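Long-range contacts in putative transcriptional regulator TRANSCRIPTION REGULATOR protein (Rhizobium meliloti, PDB 5NLA), which activates transcription as an AraC-like regulator that binds c-di-GMP to control extracellular polysaccharide production, probably through sequence-specific DNA binding: residues 97-102 with 167-172; 124-129 with 171-176. All coordinates share one frame; numbering follows the deposited sequence.

Interaction 1: residues 97-102 with 167-172; sequences LLIVQQ and ASILLF
L98 to Q102 and S168 to F172 form an antiparallel beta ladder in the middle of the seven-stranded sheet. L98–F172, V100–L170 and Q102–S168 are hydrogen-bonded pairs. I99–L171 and Q101–I169 are non-hydrogen-bonded pairs between them. Each hydrogen-bonded pair exchanges two backbone bonds, for example V100 N to L170 O at 2.8 Å.

The side chains alternate between two faces. On one face, L98 and F172 lie side by side and point the same way, with L98 CD2 4.1 Å from F172 CD2. The F172 ring turns its edge to V100, whose CG2 branch sits near the ring plane, 3.9 Å from F172 CE2. Further along this face, with CG anti to the backbone N (chi1 -176°), Q102 runs out extended. The extended chain brings the amide alongside S168 and L170 of the neighbouring strand. Q102 NE2 gives a weak hydrogen bond to S168 OG at 3.5 Å, and the same nitrogen lies against the CD1 methyl of L170.

This sheet and a second, five-stranded antiparallel sheet belong to a beta-rich domain, consistent with the cupin-like barrel of AraC-type regulators. Helix 196-211 packs on the face that carries I99, I169 and L171, through I205, M208 and E209. Here I99 and I169 cross at a slant, and the CG2 branch of I99 meets I169 CD1 at 3.9 Å. Q101 runs alongside I169, with Q101 CG 4.2 Å from I169 CD1. Its amide is held outside the ladder: OE1 accepts from W92 NE1 on strand 88-94, and NE2 donates to E209 of the helix. The other edge of strand 97-104 pairs with strand 88-94, by backbone bonds between I99 and W92 and between Q101 and T90.

Interaction 2: residues 124-129 with 171-176; sequences WNVGLF and LFMPYE
W124 pairs with M173 at the start of strand 124-129, where W124 N bonds to M173 O and M173 N to W124 O. The indole reaches past the end of the partner strand. W124 NE1 donates to the backbone O of Y175 at 2.9 Å, in a nearly straight bond (N-H...O 175°). The acceptor lies in the plane of the indole, so the bond uses the ring's own N-H direction. The six-membered ring of W124 and the Y175 ring are near parallel but slid apart, with centroids 5.2 Å apart, and they barely overlap.

N125 comes next, opposite F172. Its amide lies over one face of the F172 ring, with the two planes 12° apart. ND2 sits 3.1 Å above the ring plane, offset toward the rim. One N-H of the amide serves L171 O, with ND2 to L171 O at 3.1 Å. That oxygen lies in the amide plane, while ND2 stands above the carbonyl plane of L171. V126 N also bonds to L171 O, so two donors grip this one oxygen. The bond from ND2 and the F172 face probably hold the N125 amide in its orientation.

V126, W124 and M173 share a face. The M173 chain bends at its end (chi3 -64°), which brings CE to 3.9 Å from V126 CG2 and 4.1 Å from W124 CB.

Beyond M173 the partner strand gives way to P174 and helix 175-178. Y175 packs on helix 251-261, and E176 forms a salt bridge with R301 and a hydrogen bond with H260. The arrangement is a central antiparallel strand pair of a beta-rich domain, whose outgoing connection meets helices of the C-terminal part that probably belongs to the DNA-binding region.

Interactions 1 and 2 are the two edges of one strand. Strand 166-173 lies between 97-104 and 124-129, and the two contacts have centres 8 Å apart. L171 and F172 serve both. F172 presents its ring to both neighbouring strands, while its backbone joins the ladder of each contact. The second ladder continues before the start of 171-176, toward I169: L128 N lies 2.8 Å from I169 O, a probable hydrogen bond. L97 CD1 also packs on M173 CG, at 3.7 Å. The three strands thus form a continuous part of the sheet. Interaction 2 is the more central, with its centre about 4 Å from the centre of the chain, against 9 Å for interaction 1.

Interaction 1: residues 97-102 with 167-172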
ATOM      1  N   LEU A  97      -9.154   4.618   1.822  1.00 91.84           N
ATOM      2  CA  LEU A  97      -7.935   4.998   1.104  1.00 86.94           C
ATOM      3  C   LEU A  97      -7.083   5.973   1.939  1.00 81.47           C
ATOM      4  O   LEU A  97      -7.573   7.031   2.345  1.00 81.99           O
ATOM      5  CB  LEU A  97      -8.331   5.625  -0.244  1.00 89.19           C
ATOM      6  CG  LEU A  97      -7.268   6.153  -1.211  1.00 88.69           C
ATOM      7  CD1 LEU A  97      -7.828   6.279  -2.622  1.00 91.11           C
ATOM      8  CD2 LEU A  97      -6.711   7.490  -0.753  1.00 89.94           C
ATOM      9  N   LEU A  98      -5.822   5.604   2.182  1.00 74.94           N
ATOM     10  CA  LEU A  98      -4.892   6.394   2.997  1.00 72.87           C
ATOM     11  C   LEU A  98      -3.901   7.178   2.121  1.00 70.85           C
ATOM     12  O   LEU A  98      -3.174   6.593   1.303  1.00 64.63           O
ATOM     13  CB  LEU A  98      -4.115   5.483   3.962  1.00 70.46           C
ATOM     14  CG  LEU A  98      -3.178   6.185   4.964  1.00 70.66           C
ATOM     15  CD1 LEU A  98      -3.946   6.838   6.094  1.00 73.78           C
ATOM     16  CD2 LEU A  98      -2.149   5.239   5.554  1.00 69.06           C
ATOM     17  N   ILE A  99      -3.876   8.497   2.316  1.00 72.67           N
ATOM     18  CA  ILE A  99      -2.878   9.376   1.704  1.00 75.15           C
ATOM     19  C   ILE A  99      -1.763   9.586   2.725  1.00 73.96           C
ATOM     20  O   ILE A  99      -2.039   9.970   3.867  1.00 77.19           O
ATOM     21  CB  ILE A  99      -3.439  10.780   1.368  1.00 79.29           C
ATOM     22  CG1 ILE A  99      -4.794  10.699   0.648  1.00 82.73           C
ATOM     23  CG2 ILE A  99      -2.421  11.583   0.556  1.00 78.15           C
ATOM     24  CD1 ILE A  99      -4.727  10.057  -0.711  1.00 81.82           C
ATOM     25  N   VAL A 100      -0.518   9.356   2.317  1.00 69.76           N
ATOM     26  CA  VAL A 100       0.639   9.620   3.180  1.00 68.35           C
ATOM     27  C   VAL A 100       1.643  10.540   2.494  1.00 65.12           C
ATOM     28  O   VAL A 100       2.126  10.233   1.411  1.00 62.87           O
ATOM     29  CB  VAL A 100       1.324   8.312   3.610  1.00 67.25           C
ATOM     30  CG1 VAL A 100       2.644   8.589   4.330  1.00 66.63           C
ATOM     31  CG2 VAL A 100       0.376   7.504   4.486  1.00 66.40           C
ATOM     32  N   GLN A 101       1.933  11.669   3.133  1.00 66.15           N
ATOM     33  CA  GLN A 101       3.028  12.549   2.722  1.00 66.74           C
ATOM     34  C   GLN A 101       4.298  12.127   3.462  1.00 65.70           C
ATOM     35  O   GLN A 101       4.372  12.229   4.690  1.00 65.85           O
ATOM     36  CB  GLN A 101       2.687  14.005   3.016  1.00 69.98           C
ATOM     37  CG  GLN A 101       1.559  14.550   2.135  1.00 73.89           C
ATOM     38  CD  GLN A 101       0.899  15.808   2.682  1.00 75.95           C
ATOM     39  OE1 GLN A 101       0.360  15.816   3.795  1.00 77.08           O
ATOM     40  NE2 GLN A 101       0.911  16.869   1.889  1.00 77.00           N
ATOM     41  N   GLN A 102       5.281  11.639   2.708  1.00 64.21           N
ATOM     42  CA  GLN A 102       6.540  11.157   3.255  1.00 64.69           C
ATOM     43  C   GLN A 102       7.713  12.060   2.866  1.00 65.14           C
ATOM     44  O   GLN A 102       7.880  12.403   1.690  1.00 64.94           O
ATOM     45  CB  GLN A 102       6.802   9.763   2.718  1.00 65.44           C
ATOM     46  CG  GLN A 102       8.042   9.091   3.274  1.00 67.02           C
ATOM     47  CD  GLN A 102       8.041   7.607   2.996  1.00 69.57           C
ATOM     48  OE1 GLN A 102       8.367   6.792   3.870  1.00 76.14           O
ATOM     49  NE2 GLN A 102       7.650   7.239   1.782  1.00 71.35           N
ATOM     50  N   ALA A 167      10.978  13.176  -1.320  1.00 58.69           N
ATOM     51  CA  ALA A 167       9.669  13.612  -0.855  1.00 60.54           C
ATOM     52  C   ALA A 167       8.672  12.934  -1.760  1.00 59.69           C
ATOM     53  O   ALA A 167       8.748  13.072  -2.978  1.00 60.77           O
ATOM     54  CB  ALA A 167       9.524  15.126  -0.974  1.00 63.36           C
ATOM     55  N   SER A 168       7.747  12.198  -1.181  1.00 59.39           N
ATOM     56  CA  SER A 168       6.734  11.546  -1.979  1.00 62.00           C
ATOM     57  C   SER A 168       5.352  11.755  -1.401  1.00 63.13           C
ATOM     58  O   SER A 168       5.192  12.110  -0.228  1.00 62.56           O
ATOM     59  CB  SER A 168       7.035  10.045  -2.133  1.00 62.17           C
ATOM     60  OG  SER A 168       7.151   9.389  -0.886  1.00 63.75           O
ATOM     61  N   ILE A 169       4.359  11.554  -2.260  1.00 65.03           N
ATOM     62  CA  ILE A 169       2.978  11.416  -1.825  1.00 67.34           C
ATOM     63  C   ILE A 169       2.521   9.996  -2.214  1.00 65.59           C
ATOM     64  O   ILE A 169       2.662   9.574  -3.371  1.00 63.83           O
ATOM     65  CB  ILE A 169       2.087  12.572  -2.345  1.00 70.33           C
ATOM     66  CG1 ILE A 169       0.676  12.482  -1.740  1.00 73.06           C
ATOM     67  CG2 ILE A 169       2.035  12.612  -3.865  1.00 71.40           C
ATOM     68  CD1 ILE A 169      -0.038  13.817  -1.645  1.00 75.08           C
ATOM     69  N   LEU A 170       2.044   9.253  -1.215  1.00 65.68           N
ATOM     70  CA  LEU A 170       1.744   7.821  -1.343  1.00 66.57           C
ATOM     71  C   LEU A 170       0.251   7.534  -1.126  1.00 65.71           C
ATOM     72  O   LEU A 170      -0.324   7.972  -0.131  1.00 66.42           O
ATOM     73  CB  LEU A 170       2.529   7.035  -0.294  1.00 68.52           C
ATOM     74  CG  LEU A 170       4.063   6.976  -0.309  1.00 69.52           C
ATOM     75  CD1 LEU A 170       4.522   6.157   0.894  1.00 70.25           C
ATOM     76  CD2 LEU A 170       4.604   6.371  -1.598  1.00 68.93           C
ATOM     77  N   LEU A 171      -0.353   6.790  -2.053  1.00 63.64           N
ATOM     78  CA  LEU A 171      -1.723   6.268  -1.913  1.00 63.52           C
ATOM     79  C   LEU A 171      -1.676   4.789  -1.524  1.00 61.48           C
ATOM     80  O   LEU A 171      -1.005   3.980  -2.181  1.00 59.56           O
ATOM     81  CB  LEU A 171      -2.489   6.376  -3.236  1.00 64.68           C
ATOM     82  CG  LEU A 171      -2.520   7.718  -3.960  1.00 66.04           C
ATOM     83  CD1 LEU A 171      -3.205   7.578  -5.311  1.00 67.64           C
ATOM     84  CD2 LEU A 171      -3.216   8.758  -3.107  1.00 66.60           C
ATOM     85  N   PHE A 172      -2.385   4.445  -0.457  1.00 61.33           N
ATOM     86  CA  PHE A 172      -2.575   3.055  -0.074  1.00 61.28           C
ATOM     87  C   PHE A 172      -4.070   2.787  -0.203  1.00 61.55           C
ATOM     88  O   PHE A 172      -4.872   3.400   0.487  1.00 60.81           O
ATOM     89  CB  PHE A 172      -2.125   2.811   1.359  1.00 61.64           C
ATOM     90  CG  PHE A 172      -0.646   2.990   1.591  1.00 61.42           C
ATOM     91  CD1 PHE A 172       0.240   1.946   1.353  1.00 60.38           C
ATOM     92  CD2 PHE A 172      -0.141   4.187   2.133  1.00 62.77           C
ATOM     93  CE1 PHE A 172       1.606   2.098   1.592  1.00 60.82           C
ATOM     94  CE2 PHE A 172       1.223   4.340   2.390  1.00 62.04           C
ATOM     95  CZ  PHE A 172       2.099   3.296   2.115  1.00 60.89           C
TER

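Interaction 2: residues 124-129 with 171-176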
ATOM      1  N   TRP A 124      -2.970  -1.811  -2.395  1.00 63.73           N
ATOM      2  CA  TRP A 124      -2.333  -1.379  -3.634  1.00 62.34           C
ATOM      3  C   TRP A 124      -1.628  -0.068  -3.295  1.00 62.02           C
ATOM      4  O   TRP A 124      -2.246   0.874  -2.802  1.00 64.62           O
ATOM      5  CB  TRP A 124      -3.370  -1.149  -4.725  1.00 64.22           C
ATOM      6  CG  TRP A 124      -4.325  -2.282  -4.907  1.00 64.59           C
ATOM      7  CD1 TRP A 124      -5.578  -2.369  -4.407  1.00 65.87           C
ATOM      8  CD2 TRP A 124      -4.101  -3.488  -5.646  1.00 64.41           C
ATOM      9  NE1 TRP A 124      -6.152  -3.557  -4.780  1.00 67.53           N
ATOM     10  CE2 TRP A 124      -5.264  -4.262  -5.541  1.00 65.22           C
ATOM     11  CE3 TRP A 124      -3.021  -3.992  -6.378  1.00 65.11           C
ATOM     12  CZ2 TRP A 124      -5.394  -5.502  -6.142  1.00 66.69           C
ATOM     13  CZ3 TRP A 124      -3.142  -5.235  -6.970  1.00 66.36           C
ATOM     14  CH2 TRP A 124      -4.326  -5.974  -6.854  1.00 67.47           C
ATOM     15  N   ASN A 125      -0.328  -0.022  -3.521  1.00 60.59           N
ATOM     16  CA  ASN A 125       0.474   1.148  -3.195  1.00 59.36           C
ATOM     17  C   ASN A 125       0.806   1.866  -4.496  1.00 59.32           C
ATOM     18  O   ASN A 125       1.345   1.268  -5.436  1.00 58.50           O
ATOM     19  CB  ASN A 125       1.755   0.703  -2.474  1.00 57.94           C
ATOM     20  CG  ASN A 125       2.456   1.822  -1.697  1.00 56.22           C
ATOM     21  OD1 ASN A 125       3.611   1.653  -1.319  1.00 58.73           O
ATOM     22  ND2 ASN A 125       1.780   2.931  -1.442  1.00 54.84           N
ATOM     23  N   VAL A 126       0.436   3.134  -4.558  1.00 59.19           N
ATOM     24  CA  VAL A 126       0.877   4.014  -5.634  1.00 60.44           C
ATOM     25  C   VAL A 126       1.584   5.183  -4.992  1.00 59.55           C
ATOM     26  O   VAL A 126       1.073   5.759  -4.031  1.00 60.71           O
ATOM     27  CB  VAL A 126      -0.307   4.490  -6.466  1.00 63.12           C
ATOM     28  CG1 VAL A 126       0.054   5.712  -7.293  1.00 65.34           C
ATOM     29  CG2 VAL A 126      -0.779   3.347  -7.351  1.00 63.85           C
ATOM     30  N   GLY A 127       2.761   5.521  -5.502  1.00 59.06           N
ATOM     31  CA  GLY A 127       3.583   6.562  -4.884  1.00 59.17           C
ATOM     32  C   GLY A 127       4.198   7.475  -5.913  1.00 60.49           C
ATOM     33  O   GLY A 127       4.826   7.000  -6.852  1.00 59.53           O
ATOM     34  N   LEU A 128       4.006   8.780  -5.725  1.00 61.25           N
ATOM     35  CA  LEU A 128       4.561   9.814  -6.595  1.00 62.57           C
ATOM     36  C   LEU A 128       5.737  10.489  -5.920  1.00 62.50           C
ATOM     37  O   LEU A 128       5.619  10.869  -4.769  1.00 61.79           O
ATOM     38  CB  LEU A 128       3.509  10.885  -6.836  1.00 63.56           C
ATOM     39  CG  LEU A 128       3.919  12.094  -7.671  1.00 64.90           C
ATOM     40  CD1 LEU A 128       4.290  11.664  -9.083  1.00 65.47           C
ATOM     41  CD2 LEU A 128       2.773  13.093  -7.670  1.00 67.06           C
ATOM     42  N   PHE A 129       6.829  10.707  -6.649  1.00 64.62           N
ATOM     43  CA  PHE A 129       7.993  11.433  -6.110  1.00 65.17           C
ATOM     44  C   PHE A 129       7.959  12.891  -6.557  1.00 67.78           C
ATOM     45  O   PHE A 129       7.907  13.174  -7.760  1.00 68.81           O
ATOM     46  CB  PHE A 129       9.303  10.780  -6.569  1.00 66.34           C
ATOM     47  CG  PHE A 129       9.661   9.532  -5.803  1.00 65.50           C
ATOM     48  CD1 PHE A 129       8.810   8.436  -5.791  1.00 67.59           C
ATOM     49  CD2 PHE A 129      10.843   9.450  -5.102  1.00 66.13           C
ATOM     50  CE1 PHE A 129       9.131   7.290  -5.084  1.00 66.33           C
ATOM     51  CE2 PHE A 129      11.170   8.314  -4.390  1.00 67.19           C
ATOM     52  CZ  PHE A 129      10.315   7.229  -4.380  1.00 65.59           C
ATOM     53  N   LEU A 171      -0.353   6.790  -2.053  1.00 63.64           N
ATOM     54  CA  LEU A 171      -1.723   6.268  -1.913  1.00 63.52           C
ATOM     55  C   LEU A 171      -1.676   4.789  -1.524  1.00 61.48           C
ATOM     56  O   LEU A 171      -1.005   3.980  -2.181  1.00 59.56           O
ATOM     57  CB  LEU A 171      -2.489   6.376  -3.236  1.00 64.68           C
ATOM     58  CG  LEU A 171      -2.520   7.718  -3.960  1.00 66.04           C
ATOM     59  CD1 LEU A 171      -3.205   7.578  -5.311  1.00 67.64           C
ATOM     60  CD2 LEU A 171      -3.216   8.758  -3.107  1.00 66.60           C
ATOM     61  N   PHE A 172      -2.385   4.445  -0.457  1.00 61.33           N
ATOM     62  CA  PHE A 172      -2.575   3.055  -0.074  1.00 61.28           C
ATOM     63  C   PHE A 172      -4.070   2.787  -0.203  1.00 61.55           C
ATOM     64  O   PHE A 172      -4.872   3.400   0.487  1.00 60.81           O
ATOM     65  CB  PHE A 172      -2.125   2.811   1.359  1.00 61.64           C
ATOM     66  CG  PHE A 172      -0.646   2.990   1.591  1.00 61.42           C
ATOM     67  CD1 PHE A 172       0.240   1.946   1.353  1.00 60.38           C
ATOM     68  CD2 PHE A 172      -0.141   4.187   2.133  1.00 62.77           C
ATOM     69  CE1 PHE A 172       1.606   2.098   1.592  1.00 60.82           C
ATOM     70  CE2 PHE A 172       1.223   4.340   2.390  1.00 62.04           C
ATOM     71  CZ  PHE A 172       2.099   3.296   2.115  1.00 60.89           C
ATOM     72  N   MET A 173      -4.424   1.881  -1.110  1.00 62.37           N
ATOM     73  CA  MET A 173      -5.817   1.582  -1.451  1.00 65.16           C
ATOM     74  C   MET A 173      -6.113   0.138  -1.002  1.00 67.57           C
ATOM     75  O   MET A 173      -5.363  -0.779  -1.366  1.00 68.89           O
ATOM     76  CB  MET A 173      -6.027   1.733  -2.969  1.00 63.89           C
ATOM     77  CG  MET A 173      -6.044   3.186  -3.474  1.00 63.50           C
ATOM     78  SD  MET A 173      -5.716   3.443  -5.234  1.00 58.87           S
ATOM     79  CE  MET A 173      -4.047   2.838  -5.249  1.00 58.45           C
ATOM     80  N   PRO A 174      -7.185  -0.076  -0.202  1.00 69.01           N
ATOM     81  CA  PRO A 174      -7.480  -1.438   0.267  1.00 69.38           C
ATOM     82  C   PRO A 174      -7.832  -2.383  -0.880  1.00 70.54           C
ATOM     83  O   PRO A 174      -8.453  -1.944  -1.846  1.00 71.41           O
ATOM     84  CB  PRO A 174      -8.691  -1.255   1.182  1.00 71.16           C
ATOM     85  CG  PRO A 174      -8.816   0.201   1.426  1.00 71.25           C
ATOM     86  CD  PRO A 174      -8.191   0.892   0.271  1.00 70.47           C
ATOM     87  N   TYR A 175      -7.454  -3.660  -0.754  1.00 70.74           N
ATOM     88  CA  TYR A 175      -7.563  -4.636  -1.854  1.00 72.80           C
ATOM     89  C   TYR A 175      -8.802  -4.463  -2.717  1.00 76.34           C
ATOM     90  O   TYR A 175      -8.726  -4.467  -3.942  1.00 76.72           O
ATOM     91  CB  TYR A 175      -7.572  -6.089  -1.344  1.00 74.12           C
ATOM     92  CG  TYR A 175      -7.454  -7.071  -2.489  1.00 73.00           C
ATOM     93  CD1 TYR A 175      -6.240  -7.238  -3.136  1.00 71.23           C
ATOM     94  CD2 TYR A 175      -8.549  -7.782  -2.959  1.00 73.50           C
ATOM     95  CE1 TYR A 175      -6.103  -8.096  -4.205  1.00 71.61           C
ATOM     96  CE2 TYR A 175      -8.418  -8.646  -4.037  1.00 75.72           C
ATOM     97  CZ  TYR A 175      -7.182  -8.793  -4.658  1.00 73.81           C
ATOM     98  OH  TYR A 175      -6.987  -9.635  -5.729  1.00 75.80           O
ATOM     99  N   GLU A 176      -9.936  -4.320  -2.050  1.00 80.83           N
ATOM    100  CA  GLU A 176     -11.227  -4.347  -2.700  1.00 85.02           C
ATOM    101  C   GLU A 176     -11.492  -3.152  -3.610  1.00 84.63           C
ATOM    102  O   GLU A 176     -12.213  -3.286  -4.599  1.00 85.14           O
ATOM    103  CB  GLU A 176     -12.308  -4.454  -1.639  1.00 89.85           C
ATOM    104  CG  GLU A 176     -13.697  -4.688  -2.191  1.00 98.69           C
ATOM    105  CD  GLU A 176     -13.862  -5.972  -3.002  1.00102.37           C
ATOM    106  OE1 GLU A 176     -13.165  -6.977  -2.712  1.00102.24           O
ATOM    107  OE2 GLU A 176     -14.709  -5.970  -3.928  1.00104.60           O
TER